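Local atomic coordinates of hypothetical protein PH1789 (Pyrococcus horikoshii, PDB entry 1WR2), a protein that is of unknown function but carries an ATP-grasp domain, built here on antiparallel sheets flanked by helices. Residues A[127-130]-A[131-134]; A[200-203]-A[204-207]. All coordinates share one frame; numbering follows the deposited sequence.

Contact 1: residues A[127-130]-A[131-134]; sequences TEDP and QFGH
D129 and G133 are joined through both of their backbone groups. The bond from D129 N to G133 O, at 2.7 Å, is nearly straight (173° at the hydrogen), while the return bond from G133 N to D129 O is longer, at 3.1 Å. Beside this pair, E128 and H134 form the adjoining non-hydrogen-bonded pair, where T127 O receives a CA-H...O contact from H134 CA at 3.2 Å.

The side chain of D129 adds a second set of bonds. With its CG anti to the backbone N (chi1 177°), the carboxylate reaches over the loop, and OD2 is gripped by two amides. Q131 N, at 2.6 Å from D129 OD2, comes from above the carboxylate plane and makes an Asx turn. F132 N, 2.7 Å from the same OD2, meets its anti lone pair, and the edge of the F132 ring faces this oxygen. Two amide donors on one oxygen probably favour the ionised carboxylate.

The whole is the tip of a beta hairpin, in which residues 130-132 connect strands 120-129 and 133-140 of the six-stranded antiparallel sheet of this ATP-grasp protein.

E128 CB lies over a face of the H134 imidazole, 3.9 Å from the ring centroid, as a CH-pi contact. The extended E128 chain carries its carboxylate along the same face to the CE1 end, where E128 OE2 stands 3.0 Å from H134 CE1, the two planes 43° apart. The polar ends have partners beyond the hairpin: E128 OE2 forms a salt bridge with K235, and H134 NE2 is hydrogen-bonded to I208 O.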
loop_
_atom_site.group_PDB
_atom_site.type_symbol
_atom_site.label_atom_id
_atom_site.label_comp_id
_atom_site.label_asym_id
_atom_site.label_seq_id
_atom_site.Cartn_x
_atom_site.Cartn_y
_atom_site.Cartn_z
ATOM N N THR A 127 11.290 -2.082 8.211
ATOM C CA THR A 127 11.408 -1.633 9.589
ATOM C C THR A 127 12.833 -1.134 9.742
ATOM O O THR A 127 13.683 -1.402 8.885
ATOM C CB THR A 127 11.168 -2.776 10.593
ATOM O OG1 THR A 127 12.133 -3.817 10.392
ATOM C CG2 THR A 127 9.767 -3.340 10.423
ATOM N N GLU A 128 13.084 -0.392 10.814
ATOM C CA GLU A 128 14.415 0.129 11.089
ATOM C C GLU A 128 14.892 -0.383 12.442
ATOM O O GLU A 128 14.223 -0.186 13.461
ATOM C CB GLU A 128 14.413 1.655 11.115
ATOM C CG GLU A 128 15.789 2.233 11.394
ATOM C CD GLU A 128 15.792 3.740 11.451
ATOM O OE1 GLU A 128 15.102 4.301 12.327
ATOM O OE2 GLU A 128 16.484 4.363 10.619
ATOM N N ASP A 129 16.049 -1.036 12.446
ATOM C CA ASP A 129 16.635 -1.572 13.672
ATOM C C ASP A 129 17.587 -0.549 14.295
ATOM O O ASP A 129 18.283 0.185 13.585
ATOM C CB ASP A 129 17.399 -2.859 13.372
ATOM C CG ASP A 129 18.095 -3.419 14.598
ATOM O OD1 ASP A 129 17.462 -4.187 15.353
ATOM O OD2 ASP A 129 19.274 -3.079 14.816
ATOM N N PRO A 130 17.641 -0.498 15.637
ATOM C CA PRO A 130 18.513 0.445 16.351
ATOM C C PRO A 130 19.999 0.297 16.005
ATOM O O PRO A 130 20.725 1.290 15.907
ATOM C CB PRO A 130 18.234 0.127 17.820
ATOM C CG PRO A 130 16.831 -0.411 17.797
ATOM C CD PRO A 130 16.842 -1.294 16.585
ATOM N N GLN A 131 20.434 -0.944 15.807
ATOM C CA GLN A 131 21.828 -1.253 15.494
ATOM C C GLN A 131 22.160 -1.490 14.016
ATOM O O GLN A 131 23.249 -1.139 13.562
ATOM C CB GLN A 131 22.270 -2.492 16.283
ATOM C CG GLN A 131 22.453 -2.288 17.780
ATOM C CD GLN A 131 21.145 -2.093 18.523
ATOM O OE1 GLN A 131 20.931 -1.063 19.163
ATOM N NE2 GLN A 131 20.264 -3.088 18.449
ATOM N N PHE A 132 21.231 -2.077 13.266
ATOM C CA PHE A 132 21.479 -2.404 11.864
ATOM C C PHE A 132 20.821 -1.560 10.780
ATOM O O PHE A 132 21.045 -1.804 9.595
ATOM C CB PHE A 132 21.128 -3.875 11.625
ATOM C CG PHE A 132 22.044 -4.842 12.331
ATOM C CD1 PHE A 132 23.239 -5.250 11.738
ATOM C CD2 PHE A 132 21.729 -5.319 13.596
ATOM C CE1 PHE A 132 24.107 -6.122 12.400
ATOM C CE2 PHE A 132 22.592 -6.193 14.270
ATOM C CZ PHE A 132 23.783 -6.593 13.669
ATOM N N GLY A 133 20.014 -0.579 11.166
ATOM C CA GLY A 133 19.362 0.249 10.165
ATOM C C GLY A 133 18.106 -0.386 9.580
ATOM O O GLY A 133 17.483 -1.257 10.203
ATOM N N HIS A 134 17.734 0.042 8.373
ATOM C CA HIS A 134 16.535 -0.467 7.713
ATOM C C HIS A 134 16.676 -1.857 7.120
ATOM O O HIS A 134 17.723 -2.233 6.594
ATOM C CB HIS A 134 16.067 0.482 6.600
ATOM C CG HIS A 134 15.539 1.790 7.102
ATOM N ND1 HIS A 134 16.345 2.889 7.313
ATOM C CD2 HIS A 134 14.286 2.169 7.452
ATOM C CE1 HIS A 134 15.611 3.889 7.769
ATOM N NE2 HIS A 134 14.358 3.478 7.862
#

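Contact 2: residues A[200-203]-A[204-207]; sequences LVDD and LKDY
The last turn of helix 187-203 keeps its regular spacing up to L204, whose N donates to L200 O at 3.0 Å, and then gives way. At L204 the backbone departs from the helical path, and K205 N makes only a weak bond to D202 O, 3.4 Å away. Residues 204-207 curl into a further turn, fastened by Y207 N to L204 O at 2.8 Å. This is the C-terminal end of a helix in the ATP-grasp domain, and its connection runs on at once into strand 208-218.

On the buried side, L200 and L204 are one turn apart and meet through single methyl branches: L200 CD2 touches L204 CD1 at 3.6 Å. L204 CB and CG lie against L200 O, CG at 3.2 Å. Both leucines also pack against V28 of helix 22-30, and L204 reaches I9 of helix 3-14. The D203 carboxylate is held from two places: OD1 forms a salt bridge with K199, one turn earlier in the helix, and OD2 is hydrogen-bonded to Y32 OH.

On the other side, K205 runs alongside D202, both side chains pointing the same way. Its CG sits between the backbone N and the carbonyl carbon (chi1 56°), and a bend at the last torsion (chi4 -67°) turns the ammonium group back to the helix. There K205 NZ donates to D202 O at 3.1 Å, a main-chain oxygen in the last turn, where the negative end of the helix dipole probably favours an ammonium group. NZ also forms a longer salt bridge to D202 OD1 at 3.5 Å. Two waters close the arrangement. One accepts from K205 NZ and donates to D202 O; the second also accepts from K205 NZ and donates to D202 OD1 at 2.7 Å.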
loop_
_atom_site.group_PDB
_atom_site.type_symbol
_atom_site.label_atom_id
_atom_site.label_comp_id
_atom_site.label_asym_id
_atom_site.label_seq_id
_atom_site.Cartn_x
_atom_site.Cartn_y
_atom_site.Cartn_z
ATOM N N LEU A 200 14.065 3.418 -2.593
ATOM C CA LEU A 200 13.227 4.411 -1.936
ATOM C C LEU A 200 13.625 4.575 -0.467
ATOM O O LEU A 200 13.818 5.694 0.014
ATOM C CB LEU A 200 11.754 3.975 -2.051
ATOM C CG LEU A 200 10.597 4.838 -1.531
ATOM C CD1 LEU A 200 9.308 4.292 -2.100
ATOM C CD2 LEU A 200 10.541 4.837 -0.013
ATOM N N VAL A 201 13.761 3.455 0.238
ATOM C CA VAL A 201 14.125 3.485 1.652
ATOM C C VAL A 201 15.553 3.979 1.889
ATOM O O VAL A 201 15.806 4.741 2.828
ATOM C CB VAL A 201 13.954 2.090 2.288
ATOM C CG1 VAL A 201 14.343 2.124 3.765
ATOM C CG2 VAL A 201 12.505 1.636 2.124
ATOM N N ASP A 202 16.481 3.544 1.045
ATOM C CA ASP A 202 17.870 3.967 1.186
ATOM C C ASP A 202 17.932 5.494 1.012
ATOM O O ASP A 202 18.543 6.199 1.810
ATOM C CB ASP A 202 18.731 3.240 0.146
ATOM C CG ASP A 202 20.227 3.398 0.394
ATOM O OD1 ASP A 202 20.651 3.376 1.563
ATOM O OD2 ASP A 202 20.980 3.524 -0.591
ATOM N N ASP A 203 17.266 6.000 -0.020
ATOM C CA ASP A 203 17.227 7.436 -0.286
ATOM C C ASP A 203 16.624 8.223 0.863
ATOM O O ASP A 203 17.152 9.260 1.274
ATOM C CB ASP A 203 16.392 7.721 -1.527
ATOM C CG ASP A 203 17.170 7.563 -2.796
ATOM O OD1 ASP A 203 18.283 6.998 -2.745
ATOM O OD2 ASP A 203 16.663 8.000 -3.842
ATOM N N LEU A 204 15.508 7.716 1.376
ATOM C CA LEU A 204 14.780 8.381 2.443
ATOM C C LEU A 204 15.006 7.806 3.834
ATOM O O LEU A 204 14.156 7.970 4.709
ATOM C CB LEU A 204 13.288 8.337 2.118
ATOM C CG LEU A 204 12.895 8.710 0.684
ATOM C CD1 LEU A 204 11.439 8.334 0.450
ATOM C CD2 LEU A 204 13.120 10.194 0.443
ATOM N N LYS A 205 16.140 7.146 4.055
ATOM C CA LYS A 205 16.391 6.549 5.363
ATOM C C LYS A 205 16.274 7.487 6.565
ATOM O O LYS A 205 15.969 7.037 7.672
ATOM C CB LYS A 205 17.747 5.830 5.389
ATOM C CG LYS A 205 18.953 6.663 5.022
ATOM C CD LYS A 205 20.216 5.833 5.227
ATOM C CE LYS A 205 21.432 6.478 4.582
ATOM N NZ LYS A 205 21.329 6.482 3.089
ATOM N N ASP A 206 16.498 8.782 6.370
ATOM C CA ASP A 206 16.379 9.711 7.491
ATOM C C ASP A 206 14.934 10.162 7.691
ATOM O O ASP A 206 14.591 10.749 8.721
ATOM C CB ASP A 206 17.275 10.935 7.278
ATOM C CG ASP A 206 18.742 10.617 7.467
ATOM O OD1 ASP A 206 19.098 10.084 8.540
ATOM O OD2 ASP A 206 19.539 10.900 6.546
ATOM N N TYR A 207 14.091 9.873 6.706
ATOM C CA TYR A 207 12.685 10.251 6.759
ATOM C C TYR A 207 11.754 9.155 7.267
ATOM O O TYR A 207 10.947 9.379 8.172
ATOM C CB TYR A 207 12.198 10.668 5.371
ATOM C CG TYR A 207 12.814 11.939 4.843
ATOM C CD1 TYR A 207 12.525 13.173 5.425
ATOM C CD2 TYR A 207 13.686 11.909 3.757
ATOM C CE1 TYR A 207 13.087 14.347 4.935
ATOM C CE2 TYR A 207 14.255 13.075 3.260
ATOM C CZ TYR A 207 13.951 14.289 3.852
ATOM O OH TYR A 207 14.515 15.443 3.358
HETATM O O HOH W 1 20.476 8.479 1.686
HETATM O O HOH W 2 23.083 3.874 2.700
#

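In the fold
Contacts 1 and 2 illustrate how two local motifs, each a stretch of eight consecutive residues at the end of longer elements, can be joined by a few atoms between them. Their centres lie 12 Å apart, and H134 is the main bridge. Its ring packs on the helix end, with H134 CG 3.6 Å from V201 CG1, and on the loop after it, with H134 CE1 3.2 Å from K205 O. K235, the partner of E128, also donates to K205 O, so one lysine is shared by both contacts. The hairpin and the helix C-terminus thus meet near the start of strand 208-218.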